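Long-range contacts in thymidylate synthase 1 (Bacillus subtilis, PDB 1BKP), which catalyses the reductive methylation of dUMP to dTMP, with 5,10-methylenetetrahydrofolate as both methyl donor and reductant: residues T28-D33 with T224-N229; L40-K45 with G218-Y223; Q46-N51 with E212-I217; T158-E163 with R178-D183. One frame throughout, in Å; residues are numbered along the deposited sequence. Where two conformers were deposited one is given.

Contact 1 of 4, residues T28-D33 with T224-N229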
loop_
_atom_site.group_PDB
_atom_site.type_symbol
_atom_site.label_atom_id
_atom_site.label_comp_id
_atom_site.label_asym_id
_atom_site.label_seq_id
_atom_site.Cartn_x
_atom_site.Cartn_y
_atom_site.Cartn_z
ATOM N N THR A 28 8.005 1.823 -24.634
ATOM C CA THR A 28 8.050 0.370 -24.845
ATOM C C THR A 28 7.639 0.106 -26.334
ATOM O O THR A 28 6.801 0.850 -26.883
ATOM C CB THR A 28 6.949 -0.314 -24.027
ATOM O OG1 THR A 28 5.720 0.405 -24.245
ATOM C CG2 THR A 28 7.240 -0.311 -22.535
ATOM N N LYS A 29 8.312 -0.851 -26.999
ATOM C CA LYS A 29 7.937 -1.280 -28.377
ATOM C C LYS A 29 7.988 -2.803 -28.562
ATOM O O LYS A 29 8.534 -3.547 -27.750
ATOM C CB LYS A 29 8.739 -0.593 -29.469
ATOM C CG LYS A 29 10.208 -0.549 -29.231
ATOM C CD LYS A 29 10.758 0.665 -29.959
ATOM C CE LYS A 29 12.216 0.912 -29.642
ATOM N NZ LYS A 29 12.784 1.971 -30.542
ATOM N N TRP A 30 7.283 -3.274 -29.555
ATOM C CA TRP A 30 7.246 -4.675 -29.793
ATOM C C TRP A 30 8.544 -5.186 -30.446
ATOM O O TRP A 30 9.051 -4.625 -31.389
ATOM C CB TRP A 30 6.018 -5.021 -30.657
ATOM C CG TRP A 30 4.715 -4.730 -29.988
ATOM C CD1 TRP A 30 3.781 -3.739 -30.305
ATOM C CD2 TRP A 30 4.222 -5.394 -28.819
ATOM N NE1 TRP A 30 2.754 -3.768 -29.385
ATOM C CE2 TRP A 30 2.999 -4.771 -28.462
ATOM C CE3 TRP A 30 4.700 -6.461 -28.033
ATOM C CZ2 TRP A 30 2.247 -5.192 -27.346
ATOM C CZ3 TRP A 30 3.947 -6.876 -26.922
ATOM C CH2 TRP A 30 2.735 -6.236 -26.597
ATOM N N ASP A 31 8.986 -6.335 -29.989
ATOM C CA ASP A 31 10.148 -6.972 -30.512
ATOM C C ASP A 31 9.977 -7.314 -32.005
ATOM O O ASP A 31 10.798 -6.964 -32.812
ATOM C CB ASP A 31 10.340 -8.262 -29.735
ATOM C CG ASP A 31 11.784 -8.538 -29.417
ATOM O OD1 ASP A 31 12.642 -7.633 -29.610
ATOM O OD2 ASP A 31 12.049 -9.663 -28.943
ATOM N N SER A 32 8.832 -7.861 -32.394
ATOM C CA SER A 32 8.650 -8.318 -33.777
ATOM C C SER A 32 8.684 -7.257 -34.833
ATOM O O SER A 32 8.871 -7.564 -36.012
ATOM C CB SER A 32 7.320 -9.058 -33.933
ATOM O OG SER A 32 6.221 -8.154 -33.883
ATOM N N ASP A 33 8.482 -6.013 -34.431
ATOM C CA ASP A 33 8.392 -5.017 -35.443
ATOM C C ASP A 33 8.739 -3.602 -35.047
ATOM O O ASP A 33 8.551 -2.704 -35.846
ATOM C CB ASP A 33 6.994 -5.064 -36.085
ATOM C CG ASP A 33 5.850 -4.655 -35.108
ATOM O OD1 ASP A 33 6.146 -4.219 -33.991
ATOM O OD2 ASP A 33 4.669 -4.761 -35.495
ATOM N N THR A 224 -1.823 -4.527 -25.493
ATOM C CA THR A 224 -2.902 -4.874 -26.444
ATOM C C THR A 224 -2.701 -6.163 -27.207
ATOM O O THR A 224 -3.643 -6.863 -27.395
ATOM C CB THR A 224 -3.156 -3.706 -27.515
ATOM O OG1 THR A 224 -1.889 -3.400 -28.144
ATOM C CG2 THR A 224 -3.717 -2.449 -26.765
ATOM N N ARG A 225 -1.491 -6.480 -27.624
ATOM C CA ARG A 225 -1.313 -7.772 -28.354
ATOM C C ARG A 225 -1.433 -8.979 -27.489
ATOM O O ARG A 225 -1.297 -10.120 -27.983
ATOM C CB ARG A 225 0.030 -7.823 -29.069
ATOM C CG ARG A 225 0.119 -6.815 -30.178
ATOM C CD ARG A 225 1.525 -6.879 -30.848
ATOM N NE ARG A 225 1.626 -5.929 -31.944
ATOM C CZ ARG A 225 2.696 -5.787 -32.737
ATOM N NH1 ARG A 225 3.793 -6.531 -32.587
ATOM N NH2 ARG A 225 2.659 -4.863 -33.686
ATOM N N HIS A 226 -1.567 -8.786 -26.167
ATOM C CA HIS A 226 -1.731 -9.980 -25.332
ATOM C C HIS A 226 -3.183 -10.345 -25.193
ATOM O O HIS A 226 -3.494 -11.407 -24.722
ATOM C CB HIS A 226 -1.084 -9.787 -23.952
ATOM C CG HIS A 226 0.395 -9.728 -24.023
ATOM N ND1 HIS A 226 1.169 -9.175 -23.043
ATOM C CD2 HIS A 226 1.245 -10.071 -25.029
ATOM C CE1 HIS A 226 2.449 -9.166 -23.422
ATOM N NE2 HIS A 226 2.523 -9.713 -24.625
ATOM N N ILE A 227 -4.068 -9.439 -25.639
ATOM C CA ILE A 227 -5.502 -9.622 -25.485
ATOM C C ILE A 227 -6.099 -10.928 -26.078
ATOM O O ILE A 227 -6.894 -11.617 -25.418
ATOM C CB ILE A 227 -6.220 -8.352 -25.945
ATOM C CG1 ILE A 227 -5.990 -7.238 -24.904
ATOM C CG2 ILE A 227 -7.772 -8.648 -26.098
ATOM C CD1 ILE A 227 -6.388 -5.960 -25.432
ATOM N N ASP A 228 -5.760 -11.238 -27.340
ATOM C CA ASP A 228 -6.292 -12.465 -27.897
ATOM C C ASP A 228 -6.016 -13.698 -27.077
ATOM O O ASP A 228 -6.924 -14.507 -26.890
ATOM C CB ASP A 228 -5.882 -12.730 -29.361
ATOM C CG ASP A 228 -6.400 -14.142 -29.848
ATOM O OD1 ASP A 228 -7.654 -14.379 -29.849
ATOM O OD2 ASP A 228 -5.556 -15.045 -30.148
ATOM N N ASN A 229 -4.776 -13.874 -26.601
ATOM C CA ASN A 229 -4.423 -15.061 -25.796
ATOM C C ASN A 229 -5.202 -15.026 -24.474
ATOM O O ASN A 229 -5.648 -16.067 -24.007
ATOM C CB ASN A 229 -2.950 -15.078 -25.393
ATOM C CG ASN A 229 -2.039 -15.648 -26.467
ATOM O OD1 ASN A 229 -2.479 -16.218 -27.451
ATOM N ND2 ASN A 229 -0.752 -15.388 -26.319
HETATM O O HOH W 1 0.300 -2.070 -28.892
#
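Arg225 lies flat on the indole of Trp30, an example of how a cation can be packed as if it were an aromatic plate. The guanidinium and ring planes differ by only 8°, their centres 3.7 Å apart, and CD of Arg225 continues the overlap over the face of the five-membered ring in a CH-pi contact. Because the Arg225 chain is extended from CG to NE, its methylenes also run past CZ2 and CE2 of Trp30. The six-membered ring of Trp30 turns its edge toward the face of His226 in an offset edge-to-face arrangement, centroids 5.6 Å apart, while NE2 of His226 is bonded to the carbonyl of Glu275. This packed part contrasts with the exposed end, where NH2 of Arg225 forms a salt bridge with OD2 of Asp33 at 2.7 Å, tip to tip, on the syn side of that oxygen, and NH1 makes a weak bond to OG of Ser32. A water O, 3.0 Å from Trp30 NE1, accepts from it and also bonds Thr224 OG1. An alanine at Trp30 would probably leave the guanidinium without its stacking surface, free to swing about its salt bridge. The contact ties the loop between strands 19-20 and 39-49 to the turn leading into helix 227-235, just beyond strand 209-223.

Contact 2 of 4, residues L40-K45 with G218-Y223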
loop_
_atom_site.group_PDB
_atom_site.type_symbol
_atom_site.label_atom_id
_atom_site.label_comp_id
_atom_site.label_asym_id
_atom_site.label_seq_id
_atom_site.Cartn_x
_atom_site.Cartn_y
_atom_site.Cartn_z
ATOM N N LEU A 40 -3.891 -1.285 -22.072
ATOM C CA LEU A 40 -5.189 -0.903 -21.477
ATOM C C LEU A 40 -4.957 -1.073 -19.923
ATOM O O LEU A 40 -4.305 -2.039 -19.510
ATOM C CB LEU A 40 -6.370 -1.850 -21.850
ATOM C CG LEU A 40 -6.747 -1.904 -23.347
ATOM C CD1 LEU A 40 -7.837 -2.893 -23.566
ATOM C CD2 LEU A 40 -7.135 -0.533 -23.841
ATOM N N SER A 41 -5.486 -0.163 -19.094
ATOM C CA SER A 41 -5.275 -0.329 -17.672
ATOM C C SER A 41 -6.446 0.162 -16.894
ATOM O O SER A 41 -7.284 0.945 -17.400
ATOM C CB SER A 41 -4.019 0.440 -17.249
ATOM O OG SER A 41 -4.198 1.799 -17.605
ATOM N N VAL A 42 -6.514 -0.329 -15.659
ATOM C CA VAL A 42 -7.509 0.072 -14.648
ATOM C C VAL A 42 -6.703 0.293 -13.342
ATOM O O VAL A 42 -5.532 -0.097 -13.219
ATOM C CB VAL A 42 -8.614 -0.934 -14.370
ATOM C CG1 VAL A 42 -9.507 -1.089 -15.614
ATOM C CG2 VAL A 42 -8.013 -2.310 -13.847
ATOM N N ILE A 43 -7.271 1.072 -12.449
ATOM C CA ILE A 43 -6.603 1.447 -11.218
ATOM C C ILE A 43 -7.196 0.785 -9.999
ATOM O O ILE A 43 -8.429 0.779 -9.830
ATOM C CB ILE A 43 -6.770 3.009 -11.036
ATOM C CG1 ILE A 43 -5.942 3.785 -12.089
ATOM C CG2 ILE A 43 -6.262 3.491 -9.766
ATOM C CD1 ILE A 43 -6.357 5.345 -12.027
ATOM N N SER A 44 -6.304 0.311 -9.124
ATOM C CA SER A 44 -6.631 -0.258 -7.875
ATOM C C SER A 44 -7.553 -1.468 -7.862
ATOM O O SER A 44 -8.763 -1.339 -7.685
ATOM C CB SER A 44 -7.088 0.845 -6.901
ATOM O OG SER A 44 -7.187 0.375 -5.590
ATOM N N LYS A 45 -6.965 -2.656 -7.939
ATOM C CA LYS A 45 -7.771 -3.918 -7.895
ATOM C C LYS A 45 -7.213 -4.727 -6.695
ATOM O O LYS A 45 -6.040 -4.587 -6.326
ATOM C CB LYS A 45 -7.575 -4.764 -9.201
ATOM C CG LYS A 45 -8.163 -4.028 -10.438
ATOM C CD LYS A 45 -9.716 -4.102 -10.367
ATOM C CE LYS A 45 -10.409 -3.555 -11.549
ATOM N NZ LYS A 45 -11.838 -4.080 -11.507
ATOM N N GLY A 218 -1.821 -1.476 -7.934
ATOM C CA GLY A 218 -2.174 -0.084 -8.277
ATOM C C GLY A 218 -2.442 0.078 -9.767
ATOM O O GLY A 218 -3.556 0.002 -10.190
ATOM N N ASP A 219 -1.423 0.149 -10.618
ATOM C CA ASP A 219 -1.768 0.276 -12.057
ATOM C C ASP A 219 -1.856 -1.157 -12.655
ATOM O O ASP A 219 -0.860 -1.826 -12.782
ATOM C CB ASP A 219 -0.684 1.024 -12.742
ATOM C CG ASP A 219 -1.087 1.409 -14.168
ATOM O OD1 ASP A 219 -1.104 0.528 -15.013
ATOM O OD2 ASP A 219 -1.487 2.542 -14.420
ATOM N N CYS A 220 -3.057 -1.587 -13.002
ATOM C CA CYS A 220 -3.312 -2.902 -13.549
ATOM C C CYS A 220 -3.327 -2.795 -15.086
ATOM O O CYS A 220 -4.287 -2.275 -15.620
ATOM C CB CYS A 220 -4.693 -3.242 -13.095
ATOM S SG CYS A 220 -4.989 -4.912 -12.859
ATOM N N HIS A 221 -2.332 -3.319 -15.788
ATOM C CA HIS A 221 -2.315 -3.168 -17.276
ATOM C C HIS A 221 -2.080 -4.390 -18.086
ATOM O O HIS A 221 -1.553 -5.367 -17.567
ATOM C CB HIS A 221 -1.292 -2.114 -17.660
ATOM C CG HIS A 221 0.090 -2.373 -17.105
ATOM N ND1 HIS A 221 1.023 -3.136 -17.754
ATOM C CD2 HIS A 221 0.709 -1.919 -15.986
ATOM C CE1 HIS A 221 2.166 -3.140 -17.090
ATOM N NE2 HIS A 221 2.002 -2.406 -16.001
ATOM N N VAL A 222 -2.601 -4.376 -19.335
ATOM C CA VAL A 222 -2.327 -5.479 -20.243
ATOM C C VAL A 222 -1.948 -4.893 -21.601
ATOM O O VAL A 222 -2.512 -3.866 -22.041
ATOM C CB VAL A 222 -3.450 -6.512 -20.416
ATOM C CG1 VAL A 222 -3.966 -7.065 -19.157
ATOM C CG2 VAL A 222 -4.528 -6.035 -21.231
ATOM N N TYR A 223 -0.881 -5.419 -22.195
ATOM C CA TYR A 223 -0.449 -4.961 -23.537
ATOM C C TYR A 223 -1.460 -5.407 -24.543
ATOM O O TYR A 223 -1.941 -6.544 -24.451
ATOM C CB TYR A 223 0.924 -5.453 -23.900
ATOM C CG TYR A 223 2.002 -4.793 -23.074
ATOM C CD1 TYR A 223 2.316 -5.250 -21.815
ATOM C CD2 TYR A 223 2.650 -3.631 -23.546
ATOM C CE1 TYR A 223 3.232 -4.563 -21.001
ATOM C CE2 TYR A 223 3.584 -2.930 -22.776
ATOM C CZ TYR A 223 3.854 -3.404 -21.496
ATOM O OH TYR A 223 4.673 -2.650 -20.699
#
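This contact is an antiparallel strand pairing inside the mixed central sheet of the thymidylate synthase fold, between strand 39-49 and strand 209-223. Leu40 with Val222 and Val42 with Cys220 form the hydrogen-bonded pairs, each closed by two backbone bonds, such as that from Cys220 N to Val42 O at 2.9 Å. Ser41 with His221 and Ile43 with Asp219 are the non-hydrogen-bonded pairs between and beyond them. The two faces of the sheet differ. Leu40, Val42, Cys220 and Val222 pack against helices 3-17 and 227-235, whereas Ser41 and Asp219 face the dimer partner, where Lys169 of the second subunit binds Ser41 OG and forms a salt bridge with Asp219 OD2. His221, Val222 and Tyr223 are predicted to take part in dUMP binding. On the helix-covered face, CG2 of Val42, placed between its backbone N and carbonyl carbon, lies against Cys220. Both strands turn a corner here, at Ile43 and at Gly218-Asp219, and across the bend Ser44 N still reaches Gly218 O at 3.0 Å, in the carbonyl plane and on a lone pair.

Contact 3 of 4, residues Q46-N51 with E212-I217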
loop_
_atom_site.group_PDB
_atom_site.type_symbol
_atom_site.label_atom_id
_atom_site.label_comp_id
_atom_site.label_asym_id
_atom_site.label_seq_id
_atom_site.Cartn_x
_atom_site.Cartn_y
_atom_site.Cartn_z
ATOM N N GLN A 46 -7.984 -5.715 -6.276
ATOM C CA GLN A 46 -7.608 -6.510 -5.115
ATOM C C GLN A 46 -8.053 -7.969 -5.273
ATOM O O GLN A 46 -9.164 -8.211 -5.729
ATOM C CB GLN A 46 -8.311 -5.945 -3.844
ATOM C CG GLN A 46 -7.948 -6.764 -2.634
ATOM C CD GLN A 46 -8.506 -6.239 -1.347
ATOM O OE1 GLN A 46 -9.506 -6.755 -0.890
ATOM N NE2 GLN A 46 -7.834 -5.269 -0.723
ATOM N N MET A 47 -7.194 -8.917 -4.896
ATOM C CA MET A 47 -7.591 -10.333 -4.882
ATOM C C MET A 47 -7.375 -10.767 -3.449
ATOM O O MET A 47 -6.378 -10.308 -2.829
ATOM C CB MET A 47 -6.717 -11.165 -5.863
ATOM C CG MET A 47 -7.052 -10.767 -7.315
ATOM S SD MET A 47 -5.947 -11.615 -8.493
ATOM C CE MET A 47 -4.528 -10.869 -8.161
ATOM N N ARG A 48 -8.308 -11.599 -2.926
ATOM C CA ARG A 48 -8.189 -12.088 -1.527
ATOM C C ARG A 48 -8.449 -13.582 -1.565
ATOM O O ARG A 48 -9.390 -14.013 -2.249
ATOM C CB ARG A 48 -9.276 -11.504 -0.627
ATOM C CG ARG A 48 -9.376 -10.034 -0.633
ATOM C CD ARG A 48 -10.470 -9.599 0.346
ATOM N NE ARG A 48 -10.243 -9.706 1.800
ATOM C CZ ARG A 48 -10.124 -8.619 2.597
ATOM N NH1 ARG A 48 -9.999 -7.396 2.077
ATOM N NH2 ARG A 48 -10.028 -8.748 3.897
ATOM N N PHE A 49 -7.705 -14.319 -0.761
ATOM C CA PHE A 49 -7.831 -15.776 -0.708
ATOM C C PHE A 49 -7.831 -16.188 0.766
ATOM O O PHE A 49 -7.088 -15.626 1.619
ATOM C CB PHE A 49 -6.631 -16.398 -1.421
ATOM C CG PHE A 49 -6.470 -15.905 -2.803
ATOM C CD1 PHE A 49 -7.157 -16.522 -3.857
ATOM C CD2 PHE A 49 -5.615 -14.881 -3.077
ATOM C CE1 PHE A 49 -6.933 -16.095 -5.112
ATOM C CE2 PHE A 49 -5.413 -14.476 -4.360
ATOM C CZ PHE A 49 -6.045 -15.066 -5.353
ATOM N N ASP A 50 -8.551 -17.259 1.029
ATOM C CA ASP A 50 -8.666 -17.699 2.407
ATOM C C ASP A 50 -7.641 -18.802 2.727
ATOM O O ASP A 50 -7.550 -19.342 3.842
ATOM C CB ASP A 50 -10.114 -18.138 2.668
ATOM C CG ASP A 50 -10.544 -19.337 1.838
ATOM O OD1 ASP A 50 -9.775 -19.878 1.042
ATOM O OD2 ASP A 50 -11.687 -19.766 2.023
ATOM N N ASN A 51 -6.814 -19.105 1.740
ATOM C CA ASN A 51 -5.794 -20.119 1.881
ATOM C C ASN A 51 -6.270 -21.573 1.947
ATOM O O ASN A 51 -5.500 -22.488 2.335
ATOM C CB ASN A 51 -4.792 -19.769 3.021
ATOM C CG ASN A 51 -3.583 -18.987 2.480
ATOM O OD1 ASN A 51 -3.031 -19.372 1.452
ATOM N ND2 ASN A 51 -3.207 -17.849 3.149
ATOM N N GLU A 212 -5.732 -15.063 6.017
ATOM C CA GLU A 212 -6.108 -14.615 4.654
ATOM C C GLU A 212 -4.895 -14.148 3.867
ATOM O O GLU A 212 -3.883 -13.790 4.497
ATOM C CB GLU A 212 -7.094 -13.435 4.851
ATOM C CG GLU A 212 -7.762 -13.061 3.604
ATOM C CD GLU A 212 -9.070 -12.369 3.852
ATOM O OE1 GLU A 212 -9.292 -11.868 4.982
ATOM O OE2 GLU A 212 -9.872 -12.315 2.893
ATOM N N TYR A 213 -4.959 -14.130 2.507
ATOM C CA TYR A 213 -3.801 -13.637 1.718
ATOM C C TYR A 213 -4.455 -12.617 0.744
ATOM O O TYR A 213 -5.425 -12.970 0.079
ATOM C CB TYR A 213 -3.207 -14.793 0.932
ATOM C CG TYR A 213 -2.238 -14.335 -0.141
ATOM C CD1 TYR A 213 -1.128 -13.546 0.143
ATOM C CD2 TYR A 213 -2.425 -14.737 -1.447
ATOM C CE1 TYR A 213 -0.220 -13.197 -0.890
ATOM C CE2 TYR A 213 -1.519 -14.408 -2.463
ATOM C CZ TYR A 213 -0.404 -13.642 -2.154
ATOM O OH TYR A 213 0.579 -13.416 -3.155
ATOM N N ILE A 214 -4.017 -11.366 0.785
ATOM C CA ILE A 214 -4.581 -10.270 0.006
ATOM C C ILE A 214 -3.464 -9.701 -0.893
ATOM O O ILE A 214 -2.413 -9.337 -0.406
ATOM C CB ILE A 214 -5.070 -9.225 1.010
ATOM C CG1 ILE A 214 -6.099 -9.880 1.932
ATOM C CG2 ILE A 214 -5.664 -8.061 0.296
ATOM C CD1 ILE A 214 -5.932 -9.499 3.361
ATOM N N PHE A 215 -3.801 -9.411 -2.152
ATOM C CA PHE A 215 -2.803 -8.954 -3.133
ATOM C C PHE A 215 -3.437 -7.755 -3.820
ATOM O O PHE A 215 -4.505 -7.845 -4.433
ATOM C CB PHE A 215 -2.537 -10.057 -4.136
ATOM C CG PHE A 215 -1.300 -9.779 -5.050
ATOM C CD1 PHE A 215 -1.391 -8.892 -6.127
ATOM C CD2 PHE A 215 -0.068 -10.353 -4.747
ATOM C CE1 PHE A 215 -0.241 -8.532 -6.925
ATOM C CE2 PHE A 215 1.145 -10.040 -5.523
ATOM C CZ PHE A 215 1.066 -9.137 -6.604
ATOM N N ASN A 216 -2.844 -6.621 -3.583
ATOM C CA ASN A 216 -3.360 -5.339 -4.121
ATOM C C ASN A 216 -2.536 -4.889 -5.275
ATOM O O ASN A 216 -1.311 -4.937 -5.173
ATOM C CB ASN A 216 -3.189 -4.261 -3.053
ATOM C CG ASN A 216 -4.132 -4.477 -1.856
ATOM O OD1 ASN A 216 -5.348 -4.587 -2.050
ATOM N ND2 ASN A 216 -3.574 -4.759 -0.685
ATOM N N ILE A 217 -3.157 -4.278 -6.280
ATOM C CA ILE A 217 -2.330 -3.807 -7.426
ATOM C C ILE A 217 -2.784 -2.375 -7.746
ATOM O O ILE A 217 -3.984 -2.110 -7.750
ATOM C CB ILE A 217 -2.569 -4.591 -8.710
ATOM C CG1 ILE A 217 -2.350 -6.097 -8.549
ATOM C CG2 ILE A 217 -1.543 -4.167 -9.786
ATOM C CD1 ILE A 217 -3.642 -6.813 -8.477
#
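Arg48 and Glu212 are joined by a salt bridge on an antiparallel strand pair of the central sheet, where residues 46-49 of strand 39-49 run beside residues 212-217 of strand 209-223. Arg48 illustrates how one long side chain can serve several partners. Its CB lies 3.7 Å from OE2 of Glu212, CG comes near CG1 of Ile214, and CD is again beside Glu212 OE2, at 3.8 Å. The chain then bends at chi3 (72°), which places NE where it donates to Glu212 OE2 at 2.9 Å, nearly straight at 174°. This donor sits above the carboxylate plane, and the two flat groups are turned 70° apart. At the tip, NH2 makes a long, weak bond to Glu212 OE1, while NH1 donates a hydrogen bond to Gln46 OE1 of its own strand. CG1 of Ile214 lies on one face of the guanidinium, offset toward its rim. NH1 and NH2 also bind the carbonyls of Ser44 and Ile43 of the second subunit, placing Arg48 at the dimer interface. On the reverse face Met47, Phe49 and Tyr213 pack toward helices 3-17 and 188-206, with Phe49 and Tyr213 rim to rim. Farther along the interface face, NE2 of Gln46 donates at 2.9 Å to OD1 of Asn216, on a lone pair.

Contact 4 of 4, residues T158-E163 with R178-D183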
loop_
_atom_site.group_PDB
_atom_site.type_symbol
_atom_site.label_atom_id
_atom_site.label_comp_id
_atom_site.label_asym_id
_atom_site.label_seq_id
_atom_site.Cartn_x
_atom_site.Cartn_y
_atom_site.Cartn_z
ATOM N N THR A 158 13.201 -0.170 -9.989
ATOM C CA THR A 158 12.416 0.025 -8.788
ATOM C C THR A 158 11.465 -1.143 -8.750
ATOM O O THR A 158 10.825 -1.481 -9.740
ATOM C CB THR A 158 11.620 1.326 -8.793
ATOM O OG1 THR A 158 10.742 1.325 -9.925
ATOM C CG2 THR A 158 12.581 2.568 -8.784
ATOM N N PRO A 159 11.280 -1.744 -7.588
ATOM C CA PRO A 159 10.395 -2.901 -7.422
ATOM C C PRO A 159 8.922 -2.732 -7.740
ATOM O O PRO A 159 8.372 -1.655 -7.528
ATOM C CB PRO A 159 10.582 -3.250 -5.921
ATOM C CG PRO A 159 10.751 -1.819 -5.287
ATOM C CD PRO A 159 11.685 -1.135 -6.315
ATOM N N CYS A 160 8.322 -3.760 -8.335
ATOM C CA CYS A 160 6.895 -3.776 -8.582
ATOM C C CYS A 160 6.181 -4.158 -7.280
ATOM O O CYS A 160 5.314 -3.432 -6.824
ATOM C CB CYS A 160 6.462 -4.756 -9.674
ATOM S SG CYS A 160 6.740 -4.073 -11.386
ATOM N N VAL A 161 6.459 -5.351 -6.741
ATOM C CA VAL A 161 5.785 -5.806 -5.493
ATOM C C VAL A 161 6.755 -5.312 -4.416
ATOM O O VAL A 161 7.783 -5.941 -4.128
ATOM C CB VAL A 161 5.605 -7.383 -5.458
ATOM C CG1 VAL A 161 4.857 -7.742 -4.166
ATOM C CG2 VAL A 161 4.853 -7.915 -6.750
ATOM N N TYR A 162 6.416 -4.192 -3.815
ATOM C CA TYR A 162 7.390 -3.517 -2.992
ATOM C C TYR A 162 7.105 -3.489 -1.482
ATOM O O TYR A 162 7.970 -3.009 -0.710
ATOM C CB TYR A 162 7.507 -2.042 -3.535
ATOM C CG TYR A 162 6.288 -1.092 -3.299
ATOM C CD1 TYR A 162 5.183 -1.097 -4.196
ATOM C CD2 TYR A 162 6.157 -0.366 -2.093
ATOM C CE1 TYR A 162 4.021 -0.440 -3.900
ATOM C CE2 TYR A 162 4.977 0.315 -1.788
ATOM C CZ TYR A 162 3.904 0.271 -2.725
ATOM O OH TYR A 162 2.755 0.960 -2.517
ATOM N N GLU A 163 5.916 -3.910 -1.064
ATOM C CA GLU A 163 5.651 -3.874 0.391
ATOM C C GLU A 163 4.762 -4.954 0.845
ATOM O O GLU A 163 3.983 -5.571 0.037
ATOM C CB GLU A 163 5.037 -2.476 0.828
ATOM C CG GLU A 163 3.630 -2.332 0.235
ATOM C CD GLU A 163 2.923 -1.036 0.703
ATOM O OE1 GLU A 163 3.283 -0.482 1.725
ATOM O OE2 GLU A 163 1.982 -0.617 0.063
ATOM N N ARG A 178 1.368 -5.379 -1.737
ATOM C CA ARG A 178 0.956 -4.417 -2.777
ATOM C C ARG A 178 1.971 -4.309 -3.872
ATOM O O ARG A 178 3.180 -4.166 -3.580
ATOM C CB ARG A 178 0.712 -2.987 -2.257
ATOM C CG ARG A 178 0.009 -2.064 -3.349
ATOM C CD ARG A 178 -0.495 -0.788 -2.700
ATOM N NE ARG A 178 -1.176 -0.005 -3.714
ATOM C CZ ARG A 178 -0.611 0.848 -4.543
ATOM N NH1 ARG A 178 0.628 1.275 -4.330
ATOM N NH2 ARG A 178 -1.359 1.440 -5.455
ATOM N N ALA A 179 1.490 -4.323 -5.096
ATOM C CA ALA A 179 2.303 -4.038 -6.268
ATOM C C ALA A 179 1.830 -2.644 -6.760
ATOM O O ALA A 179 0.629 -2.409 -6.972
ATOM C CB ALA A 179 2.025 -5.027 -7.389
ATOM N N ARG A 180 2.803 -1.795 -7.093
ATOM C CA ARG A 180 2.477 -0.475 -7.625
ATOM C C ARG A 180 1.952 -0.573 -9.020
ATOM O O ARG A 180 1.159 0.231 -9.497
ATOM C CB ARG A 180 3.791 0.377 -7.650
ATOM C CG ARG A 180 4.961 -0.223 -8.339
ATOM C CD ARG A 180 5.965 0.852 -8.623
ATOM N NE ARG A 180 7.125 0.289 -9.316
ATOM C CZ ARG A 180 7.341 0.361 -10.606
ATOM N NH1 ARG A 180 6.414 0.879 -11.403
ATOM N NH2 ARG A 180 8.445 -0.161 -11.111
ATOM N N SER A 181 2.393 -1.638 -9.681
ATOM C CA SER A 181 2.015 -1.840 -11.070
ATOM C C SER A 181 2.122 -3.350 -11.365
ATOM O O SER A 181 2.924 -3.991 -10.720
ATOM C CB SER A 181 3.085 -1.152 -11.977
ATOM O OG SER A 181 2.575 -1.307 -13.257
ATOM N N ASN A 182 1.322 -3.896 -12.280
ATOM C CA ASN A 182 1.564 -5.333 -12.637
ATOM C C ASN A 182 1.113 -5.545 -14.059
ATOM O O ASN A 182 -0.020 -5.156 -14.455
ATOM C CB ASN A 182 0.677 -6.232 -11.772
ATOM C CG ASN A 182 1.420 -7.346 -10.958
ATOM O OD1 ASN A 182 0.755 -8.181 -10.459
ATOM N ND2 ASN A 182 2.746 -7.324 -10.819
ATOM N N ASP A 183 1.970 -6.172 -14.860
ATOM C CA ASP A 183 1.590 -6.589 -16.223
ATOM C C ASP A 183 0.722 -7.798 -15.855
ATOM O O ASP A 183 1.256 -8.814 -15.318
ATOM C CB ASP A 183 2.885 -7.036 -16.936
ATOM C CG ASP A 183 2.630 -7.728 -18.254
ATOM O OD1 ASP A 183 1.519 -8.212 -18.519
ATOM O OD2 ASP A 183 3.541 -7.685 -19.085
#
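Arg180 crosses Thr158 at about a right angle and runs its chain, extended from CG to NE, to the loop that leads to Cys160. Its CG sits between the backbone N and carbonyl carbon (chi1 53°), and the guanidinium then grips two successive carbonyls: NE donates to Pro159 O at 2.9 Å and NH2 to Thr158 O at 3.0 Å. In both bonds the donor lies above the carbonyl plane. SG of Cys160 lies on one face of the same guanidinium, offset toward its rim, 4.3 Å from NH2 of Arg180. A leucine in place of Arg180 would probably leave the carbonyls of Thr158 and Pro159 without these donors, and the loop carrying Cys160 less firmly fixed. Tyr162 and Arg178 lie side by side, pointing the same way, with ring and guanidinium turned 79° apart; NH1 of Arg178 reaches Tyr162 OH at 2.8 Å. That hydroxyl also bonds Glu163 of the second subunit, and Arg178 forms a salt bridge with Glu176 there. The backbone shifts register by one between Val161 and Glu163. This is a beta bulge in the hairpin of strands 161-169 and 172-183, at the active site of thymidylate synthase, where Cys160 is the catalytic cysteine and Arg180 to Asp183 are predicted to bind dUMP.

Contacts 2, 3 and 4 belong to one sheet, whereas contact 1 lies near the surface, beyond the end of strand 209-223. Contacts 2 and 3 are successive parts of the same strand pair, linked by a probable hydrogen bond from Ile217 N to Lys45 O; contact 4 pairs the next strand, 172-183, with 161-169, and has its centre nearest that of the chain. Contacts 2 and 4 are buried, contact 3 partly. Their chemistry follows their place: backbone bonds dominate contact 2, charged side chains at the dimer interface enrich contact 3, and arginine-to-carbonyl bonds mark contact 4. Contact 1 relies on a cation-pi stack, shares with contact 3 a salt bridge, and alone lacks a touching second subunit.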